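PDB 4I1A: response regulator aspartate phosphatase I from Bacillus subtilis subsp. subtilis, which dephosphorylates the sporulation phosphotransferase Spo0F and activates excision and transfer of the mobile element ICEBs1 by inactivating its repressor ImmR. Local coordinates for residues Tyr279-Ala293 against Ala303-Asp315. Numbering follows the deposited sequence.
Sequences YNVALIYFRKGRFIA and AKFKILEGLFFSD
Phe305 lays one face of its ring against the backbone of helix 279-293, with Arg290 N 3.6 Å above the ring plane, over its centre, and Phe305 CE2 3.4 Å from Gly289 C. Gly289 suits the place because a side chain there would run into the ring; with Phe286, Arg290 and Ala293 it forms the hole that takes Phe305 as a knob. With an alanine here instead of Phe305, a gap would probably open over Gly289, and Phe267 of helix 261-275 would lose its edge-to-face partner. Phe286, its CG anti to the backbone N (chi1 171°), reaches between the helices, its ring edge meeting Phe305 O and its CZ packing on Glu309 CB (3.4 Å). Over one face of that ring comes Phe313 CD2, the two planes 43° apart. Phe313 is the second knob, set among Tyr279, Ala282, Leu283 and Phe286; small Ala282 makes room for Phe313 CZ, while Leu283 CD1 touches Phe313 CD1 at 3.5 Å. On the partly exposed side, Arg290 NH2 forms a salt bridge with Glu309 OE2 (3.3 Å), its hydrogen bond weak and bent. The segment axes approach to 9.7 Å and cross at -154°, the antiparallel helix pair typical of a tetratricopeptide repeat, here the predicted fifth.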
ATOM      1  N   TYR A 279      12.077  19.116  11.285  1.00 55.77           N
ATOM      2  CA  TYR A 279      11.862  18.335  12.503  1.00 64.40           C
ATOM      3  C   TYR A 279      10.747  18.879  13.386  1.00 61.80           C
ATOM      4  O   TYR A 279      10.064  18.124  14.069  1.00 67.10           O
ATOM      5  CB  TYR A 279      13.178  18.212  13.291  1.00 71.44           C
ATOM      6  CG  TYR A 279      14.246  17.439  12.534  1.00 73.46           C
ATOM      7  CD1 TYR A 279      13.965  16.194  11.971  1.00 69.98           C
ATOM      8  CD2 TYR A 279      15.520  17.966  12.353  1.00 68.82           C
ATOM      9  CE1 TYR A 279      14.941  15.486  11.270  1.00 67.89           C
ATOM     10  CE2 TYR A 279      16.490  17.274  11.654  1.00 73.01           C
ATOM     11  CZ  TYR A 279      16.198  16.036  11.115  1.00 72.13           C
ATOM     12  OH  TYR A 279      17.169  15.348  10.421  1.00 68.37           O
ATOM     13  N   ASN A 280      10.550  20.189  13.357  1.00 66.05           N
ATOM     14  CA  ASN A 280       9.504  20.807  14.163  1.00 70.17           C
ATOM     15  C   ASN A 280       8.095  20.577  13.639  1.00 60.65           C
ATOM     16  O   ASN A 280       7.195  20.252  14.397  1.00 67.89           O
ATOM     17  CB  ASN A 280       9.782  22.295  14.330  1.00 78.67           C
ATOM     18  CG  ASN A 280      10.928  22.548  15.265  1.00 83.90           C
ATOM     19  OD1 ASN A 280      10.967  22.000  16.370  1.00 83.26           O
ATOM     20  ND2 ASN A 280      11.889  23.357  14.822  1.00 80.25           N
ATOM     21  N   VAL A 281       7.913  20.751  12.341  1.00 54.32           N
ATOM     22  CA  VAL A 281       6.635  20.476  11.708  1.00 55.12           C
ATOM     23  C   VAL A 281       6.326  18.971  11.725  1.00 57.24           C
ATOM     24  O   VAL A 281       5.166  18.553  11.844  1.00 51.26           O
ATOM     25  CB  VAL A 281       6.631  21.020  10.264  1.00 56.51           C
ATOM     26  CG1 VAL A 281       5.431  20.498   9.465  1.00 55.73           C
ATOM     27  CG2 VAL A 281       6.653  22.546  10.289  1.00 62.29           C
ATOM     28  N   ALA A 282       7.373  18.161  11.620  1.00 47.55           N
ATOM     29  CA  ALA A 282       7.205  16.718  11.581  1.00 52.76           C
ATOM     30  C   ALA A 282       6.723  16.235  12.939  1.00 53.80           C
ATOM     31  O   ALA A 282       5.877  15.339  13.028  1.00 52.38           O
ATOM     32  CB  ALA A 282       8.543  16.015  11.185  1.00 40.95           C
ATOM     33  N   LEU A 283       7.261  16.847  13.993  1.00 51.86           N
ATOM     34  CA  LEU A 283       6.944  16.474  15.371  1.00 57.17           C
ATOM     35  C   LEU A 283       5.462  16.695  15.686  1.00 62.44           C
ATOM     36  O   LEU A 283       4.870  16.028  16.534  1.00 67.51           O
ATOM     37  CB  LEU A 283       7.817  17.283  16.331  1.00 58.16           C
ATOM     38  CG  LEU A 283       7.750  16.937  17.812  1.00 63.52           C
ATOM     39  CD1 LEU A 283       8.040  15.464  18.007  1.00 60.00           C
ATOM     40  CD2 LEU A 283       8.719  17.813  18.623  1.00 62.93           C
ATOM     41  N   ILE A 284       4.859  17.638  14.980  1.00 61.57           N
ATOM     42  CA  ILE A 284       3.439  17.908  15.130  1.00 57.90           C
ATOM     43  C   ILE A 284       2.599  16.779  14.524  1.00 59.50           C
ATOM     44  O   ILE A 284       1.628  16.321  15.133  1.00 52.40           O
ATOM     45  CB  ILE A 284       3.096  19.261  14.500  1.00 58.60           C
ATOM     46  CG1 ILE A 284       3.597  20.378  15.419  1.00 65.87           C
ATOM     47  CG2 ILE A 284       1.608  19.359  14.210  1.00 51.25           C
ATOM     48  CD1 ILE A 284       3.738  21.715  14.751  1.00 72.86           C
ATOM     49  N   TYR A 285       2.989  16.313  13.339  1.00 55.64           N
ATOM     50  CA  TYR A 285       2.299  15.197  12.699  1.00 53.37           C
ATOM     51  C   TYR A 285       2.633  13.880  13.398  1.00 53.79           C
ATOM     52  O   TYR A 285       1.835  12.943  13.389  1.00 58.51           O
ATOM     53  CB  TYR A 285       2.635  15.130  11.201  1.00 53.28           C
ATOM     54  CG  TYR A 285       2.067  16.295  10.415  1.00 60.74           C
ATOM     55  CD1 TYR A 285       0.695  16.427  10.229  1.00 56.93           C
ATOM     56  CD2 TYR A 285       2.898  17.264   9.861  1.00 65.56           C
ATOM     57  CE1 TYR A 285       0.167  17.501   9.520  1.00 64.58           C
ATOM     58  CE2 TYR A 285       2.378  18.335   9.149  1.00 65.97           C
ATOM     59  CZ  TYR A 285       1.015  18.448   8.978  1.00 66.90           C
ATOM     60  OH  TYR A 285       0.493  19.506   8.264  1.00 70.81           O
ATOM     61  N   PHE A 286       3.817  13.818  14.001  1.00 47.65           N
ATOM     62  CA  PHE A 286       4.224  12.670  14.805  1.00 48.61           C
ATOM     63  C   PHE A 286       3.312  12.466  16.019  1.00 54.44           C
ATOM     64  O   PHE A 286       2.791  11.372  16.215  1.00 60.68           O
ATOM     65  CB  PHE A 286       5.683  12.818  15.265  1.00 49.31           C
ATOM     66  CG  PHE A 286       6.110  11.784  16.274  1.00 47.94           C
ATOM     67  CD1 PHE A 286       6.490  10.509  15.863  1.00 44.38           C
ATOM     68  CD2 PHE A 286       6.137  12.084  17.634  1.00 46.07           C
ATOM     69  CE1 PHE A 286       6.878   9.545  16.797  1.00 50.62           C
ATOM     70  CE2 PHE A 286       6.521  11.129  18.578  1.00 47.59           C
ATOM     71  CZ  PHE A 286       6.890   9.852  18.158  1.00 52.68           C
ATOM     72  N   ARG A 287       3.116  13.513  16.825  1.00 57.85           N
ATOM     73  CA  ARG A 287       2.280  13.402  18.031  1.00 60.39           C
ATOM     74  C   ARG A 287       0.835  13.120  17.681  1.00 61.62           C
ATOM     75  O   ARG A 287       0.134  12.422  18.412  1.00 60.46           O
ATOM     76  CB  ARG A 287       2.342  14.668  18.898  1.00 43.59           C
ATOM     77  CG  ARG A 287       3.732  14.986  19.433  1.00 58.38           C
ATOM     78  CD  ARG A 287       3.743  16.350  20.103  1.00 65.54           C
ATOM     79  NE  ARG A 287       4.964  16.597  20.869  1.00 67.21           N
ATOM     80  CZ  ARG A 287       5.696  17.705  20.773  1.00 72.38           C
ATOM     81  NH1 ARG A 287       5.341  18.666  19.927  1.00 71.01           N
ATOM     82  NH2 ARG A 287       6.785  17.850  21.518  1.00 75.79           N
ATOM     83  N   LYS A 288       0.392  13.684  16.568  1.00 58.20           N
ATOM     84  CA  LYS A 288      -0.995  13.553  16.164  1.00 54.64           C
ATOM     85  C   LYS A 288      -1.255  12.122  15.662  1.00 58.38           C
ATOM     86  O   LYS A 288      -2.265  11.503  15.994  1.00 59.27           O
ATOM     87  CB  LYS A 288      -1.331  14.614  15.107  1.00 54.64           C
ATOM     88  CG  LYS A 288      -2.707  14.497  14.479  1.00 73.15           C
ATOM     89  CD  LYS A 288      -3.240  15.872  14.061  1.00 94.03           C
ATOM     90  CE  LYS A 288      -2.184  16.736  13.359  1.00 91.56           C
ATOM     91  NZ  LYS A 288      -2.573  18.190  13.352  1.00 93.90           N
ATOM     92  N   GLY A 289      -0.317  11.587  14.894  1.00 51.64           N
ATOM     93  CA  GLY A 289      -0.461  10.247  14.345  1.00 57.85           C
ATOM     94  C   GLY A 289      -0.285   9.160  15.384  1.00 57.11           C
ATOM     95  O   GLY A 289      -1.067   8.213  15.462  1.00 61.54           O
ATOM     96  N   ARG A 290       0.759   9.307  16.185  1.00 54.13           N
ATOM     97  CA  ARG A 290       1.031   8.414  17.302  1.00 53.64           C
ATOM     98  C   ARG A 290      -0.164   8.306  18.241  1.00 59.45           C
ATOM     99  O   ARG A 290      -0.401   7.252  18.829  1.00 63.16           O
ATOM    100  CB  ARG A 290       2.251   8.935  18.055  1.00 61.60           C
ATOM    101  CG  ARG A 290       2.659   8.146  19.262  1.00 70.08           C
ATOM    102  CD  ARG A 290       2.950   9.119  20.371  1.00 71.37           C
ATOM    103  NE  ARG A 290       4.287   8.965  20.915  1.00 71.07           N
ATOM    104  CZ  ARG A 290       4.892   9.892  21.646  1.00 77.97           C
ATOM    105  NH1 ARG A 290       4.270  11.036  21.901  1.00 68.36           N
ATOM    106  NH2 ARG A 290       6.117   9.677  22.116  1.00 85.17           N
ATOM    107  N   PHE A 291      -0.927   9.391  18.367  1.00 57.03           N
ATOM    108  CA  PHE A 291      -2.112   9.389  19.224  1.00 59.32           C
ATOM    109  C   PHE A 291      -3.278   8.660  18.555  1.00 65.03           C
ATOM    110  O   PHE A 291      -3.945   7.820  19.170  1.00 61.35           O
ATOM    111  CB  PHE A 291      -2.513  10.819  19.602  1.00 56.11           C
ATOM    112  CG  PHE A 291      -3.911  10.937  20.160  1.00 56.57           C
ATOM    113  CD1 PHE A 291      -4.243  10.363  21.382  1.00 59.31           C
ATOM    114  CD2 PHE A 291      -4.891  11.633  19.468  1.00 54.77           C
ATOM    115  CE1 PHE A 291      -5.526  10.475  21.899  1.00 61.58           C
ATOM    116  CE2 PHE A 291      -6.176  11.748  19.976  1.00 59.29           C
ATOM    117  CZ  PHE A 291      -6.492  11.167  21.196  1.00 67.20           C
ATOM    118  N   ILE A 292      -3.519   8.986  17.291  1.00 61.64           N
ATOM    119  CA  ILE A 292      -4.559   8.324  16.526  1.00 65.65           C
ATOM    120  C   ILE A 292      -4.295   6.822  16.416  1.00 65.66           C
ATOM    121  O   ILE A 292      -5.226   6.022  16.482  1.00 71.54           O
ATOM    122  CB  ILE A 292      -4.755   8.995  15.148  1.00 69.67           C
ATOM    123  CG1 ILE A 292      -5.294  10.416  15.369  1.00 79.30           C
ATOM    124  CG2 ILE A 292      -5.712   8.179  14.266  1.00 63.79           C
ATOM    125  CD1 ILE A 292      -5.835  11.094  14.130  1.00 79.60           C
ATOM    126  N   ALA A 293      -3.026   6.446  16.288  1.00 61.47           N
ATOM    127  CA  ALA A 293      -2.642   5.036  16.229  1.00 58.94           C
ATOM    128  C   ALA A 293      -2.945   4.311  17.533  1.00 70.72           C
ATOM    129  O   ALA A 293      -3.445   3.186  17.528  1.00 75.49           O
ATOM    130  CB  ALA A 293      -1.170   4.900  15.894  1.00 55.89           C
ATOM    131  N   ALA A 303       3.925   0.816  16.499  1.00 52.56           N
ATOM    132  CA  ALA A 303       5.306   0.361  16.366  1.00 52.35           C
ATOM    133  C   ALA A 303       6.060   1.182  15.313  1.00 54.85           C
ATOM    134  O   ALA A 303       7.238   1.527  15.487  1.00 53.75           O
ATOM    135  CB  ALA A 303       5.350  -1.128  16.032  1.00 48.07           C
ATOM    136  N   LYS A 304       5.382   1.519  14.226  1.00 43.23           N
ATOM    137  CA  LYS A 304       6.040   2.299  13.192  1.00 45.25           C
ATOM    138  C   LYS A 304       6.379   3.723  13.644  1.00 45.25           C
ATOM    139  O   LYS A 304       7.477   4.214  13.364  1.00 45.46           O
ATOM    140  CB  LYS A 304       5.230   2.274  11.886  1.00 48.10           C
ATOM    141  CG  LYS A 304       5.294   0.915  11.177  1.00 48.57           C
ATOM    142  CD  LYS A 304       4.272   0.795  10.049  1.00 58.30           C
ATOM    143  CE  LYS A 304       4.533  -0.486   9.249  1.00 61.36           C
ATOM    144  NZ  LYS A 304       3.415  -0.853   8.340  1.00 55.60           N
ATOM    145  N   PHE A 305       5.451   4.388  14.338  1.00 41.59           N
ATOM    146  CA  PHE A 305       5.771   5.695  14.940  1.00 44.54           C
ATOM    147  C   PHE A 305       6.949   5.611  15.915  1.00 41.13           C
ATOM    148  O   PHE A 305       7.790   6.509  15.956  1.00 43.75           O
ATOM    149  CB  PHE A 305       4.547   6.342  15.596  1.00 49.27           C
ATOM    150  CG  PHE A 305       3.640   7.029  14.617  1.00 52.94           C
ATOM    151  CD1 PHE A 305       4.036   8.210  13.995  1.00 47.38           C
ATOM    152  CD2 PHE A 305       2.408   6.478  14.280  1.00 53.27           C
ATOM    153  CE1 PHE A 305       3.205   8.842  13.066  1.00 48.58           C
ATOM    154  CE2 PHE A 305       1.572   7.109  13.356  1.00 49.18           C
ATOM    155  CZ  PHE A 305       1.969   8.292  12.756  1.00 46.05           C
ATOM    156  N   LYS A 306       7.051   4.498  16.639  1.00 48.26           N
ATOM    157  CA  LYS A 306       8.198   4.275  17.528  1.00 57.04           C
ATOM    158  C   LYS A 306       9.548   4.243  16.799  1.00 56.31           C
ATOM    159  O   LYS A 306      10.577   4.618  17.372  1.00 52.14           O
ATOM    160  CB  LYS A 306       8.018   3.022  18.398  1.00 57.97           C
ATOM    161  CG  LYS A 306       6.813   3.078  19.340  1.00 66.15           C
ATOM    162  CD  LYS A 306       6.659   4.458  20.008  1.00 83.91           C
ATOM    163  CE  LYS A 306       5.202   4.752  20.427  1.00 81.03           C
ATOM    164  NZ  LYS A 306       4.237   4.776  19.264  1.00 57.64           N
ATOM    165  N   ILE A 307       9.546   3.804  15.543  1.00 50.24           N
ATOM    166  CA  ILE A 307      10.764   3.832  14.733  1.00 44.67           C
ATOM    167  C   ILE A 307      11.150   5.276  14.402  1.00 42.39           C
ATOM    168  O   ILE A 307      12.309   5.672  14.561  1.00 43.98           O
ATOM    169  CB  ILE A 307      10.620   3.034  13.410  1.00 49.66           C
ATOM    170  CG1 ILE A 307      10.440   1.536  13.697  1.00 48.24           C
ATOM    171  CG2 ILE A 307      11.849   3.266  12.501  1.00 37.31           C
ATOM    172  CD1 ILE A 307      10.045   0.728  12.440  1.00 47.42           C
ATOM    173  N   LEU A 308      10.172   6.066  13.962  1.00 42.85           N
ATOM    174  CA  LEU A 308      10.403   7.483  13.712  1.00 46.65           C
ATOM    175  C   LEU A 308      10.880   8.182  14.993  1.00 56.75           C
ATOM    176  O   LEU A 308      11.820   8.982  14.969  1.00 55.81           O
ATOM    177  CB  LEU A 308       9.120   8.142  13.200  1.00 47.39           C
ATOM    178  CG  LEU A 308       8.591   7.688  11.836  1.00 54.38           C
ATOM    179  CD1 LEU A 308       7.524   8.655  11.372  1.00 49.82           C
ATOM    180  CD2 LEU A 308       9.711   7.527  10.761  1.00 41.24           C
ATOM    181  N   GLU A 309      10.238   7.858  16.113  1.00 52.66           N
ATOM    182  CA  GLU A 309      10.605   8.433  17.394  1.00 50.42           C
ATOM    183  C   GLU A 309      12.055   8.161  17.759  1.00 52.66           C
ATOM    184  O   GLU A 309      12.779   9.065  18.200  1.00 48.81           O
ATOM    185  CB  GLU A 309       9.709   7.900  18.507  1.00 55.26           C
ATOM    186  CG  GLU A 309       9.976   8.586  19.845  1.00 53.20           C
ATOM    187  CD  GLU A 309       9.070   8.064  20.945  1.00 63.95           C
ATOM    188  OE1 GLU A 309       8.207   7.207  20.638  1.00 67.51           O
ATOM    189  OE2 GLU A 309       9.228   8.501  22.112  1.00 71.30           O
ATOM    190  N   GLY A 310      12.482   6.914  17.582  1.00 52.64           N
ATOM    191  CA  GLY A 310      13.845   6.548  17.937  1.00 52.92           C
ATOM    192  C   GLY A 310      14.830   7.193  16.979  1.00 48.23           C
ATOM    193  O   GLY A 310      15.927   7.566  17.362  1.00 52.73           O
ATOM    194  N   LEU A 311      14.416   7.308  15.724  1.00 47.61           N
ATOM    195  CA  LEU A 311      15.201   7.940  14.673  1.00 51.69           C
ATOM    196  C   LEU A 311      15.286   9.456  14.867  1.00 52.93           C
ATOM    197  O   LEU A 311      16.362  10.027  14.757  1.00 49.85           O
ATOM    198  CB  LEU A 311      14.535   7.631  13.324  1.00 56.90           C
ATOM    199  CG  LEU A 311      15.255   6.988  12.137  1.00 61.58           C
ATOM    200  CD1 LEU A 311      16.373   6.057  12.544  1.00 59.52           C
ATOM    201  CD2 LEU A 311      14.225   6.255  11.296  1.00 54.63           C
ATOM    202  N   PHE A 312      14.160  10.118  15.145  1.00 56.73           N
ATOM    203  CA  PHE A 312      14.126  11.587  15.052  1.00 54.65           C
ATOM    204  C   PHE A 312      13.728  12.363  16.308  1.00 55.34           C
ATOM    205  O   PHE A 312      14.160  13.507  16.485  1.00 54.81           O
ATOM    206  CB  PHE A 312      13.191  12.037  13.906  1.00 59.01           C
ATOM    207  CG  PHE A 312      13.554  11.468  12.551  1.00 62.27           C
ATOM    208  CD1 PHE A 312      14.744  11.817  11.926  1.00 63.17           C
ATOM    209  CD2 PHE A 312      12.699  10.599  11.897  1.00 48.44           C
ATOM    210  CE1 PHE A 312      15.079  11.290  10.684  1.00 54.25           C
ATOM    211  CE2 PHE A 312      13.033  10.072  10.661  1.00 54.36           C
ATOM    212  CZ  PHE A 312      14.226  10.427  10.049  1.00 47.33           C
ATOM    213  N   PHE A 313      12.881  11.773  17.150  1.00 53.08           N
ATOM    214  CA  PHE A 313      12.148  12.560  18.148  1.00 60.91           C
ATOM    215  C   PHE A 313      12.444  12.221  19.617  1.00 64.73           C
ATOM    216  O   PHE A 313      11.697  12.594  20.521  1.00 73.89           O
ATOM    217  CB  PHE A 313      10.647  12.476  17.850  1.00 57.77           C
ATOM    218  CG  PHE A 313      10.290  12.952  16.465  1.00 54.42           C
ATOM    219  CD1 PHE A 313      10.688  14.210  16.025  1.00 56.74           C
ATOM    220  CD2 PHE A 313       9.590  12.133  15.597  1.00 50.64           C
ATOM    221  CE1 PHE A 313      10.365  14.650  14.749  1.00 56.13           C
ATOM    222  CE2 PHE A 313       9.265  12.564  14.306  1.00 48.02           C
ATOM    223  CZ  PHE A 313       9.648  13.818  13.885  1.00 48.29           C
ATOM    224  N   SER A 314      13.537  11.509  19.838  1.00 62.92           N
ATOM    225  CA  SER A 314      14.048  11.255  21.173  1.00 65.54           C
ATOM    226  C   SER A 314      15.453  11.811  21.124  1.00 68.99           C
ATOM    227  O   SER A 314      15.759  12.650  20.268  1.00 74.25           O
ATOM    228  CB  SER A 314      14.050   9.757  21.483  1.00 69.81           C
ATOM    229  OG  SER A 314      14.391   8.984  20.336  1.00 66.68           O
ATOM    230  N   ASP A 315      16.324  11.372  22.013  1.00 74.18           N
ATOM    231  CA  ASP A 315      17.687  11.874  21.924  1.00 90.77           C
ATOM    232  C   ASP A 315      18.605  10.808  21.350  1.00 87.90           C
ATOM    233  O   ASP A 315      19.783  10.734  21.679  1.00 98.55           O
ATOM    234  CB  ASP A 315      18.191  12.381  23.272  1.00106.85           C
ATOM    235  CG  ASP A 315      19.331  13.373  23.123  1.00125.51           C
ATOM    236  OD1 ASP A 315      19.468  13.945  22.019  1.00124.71           O
ATOM    237  OD2 ASP A 315      20.084  13.583  24.102  1.00137.69           O
TER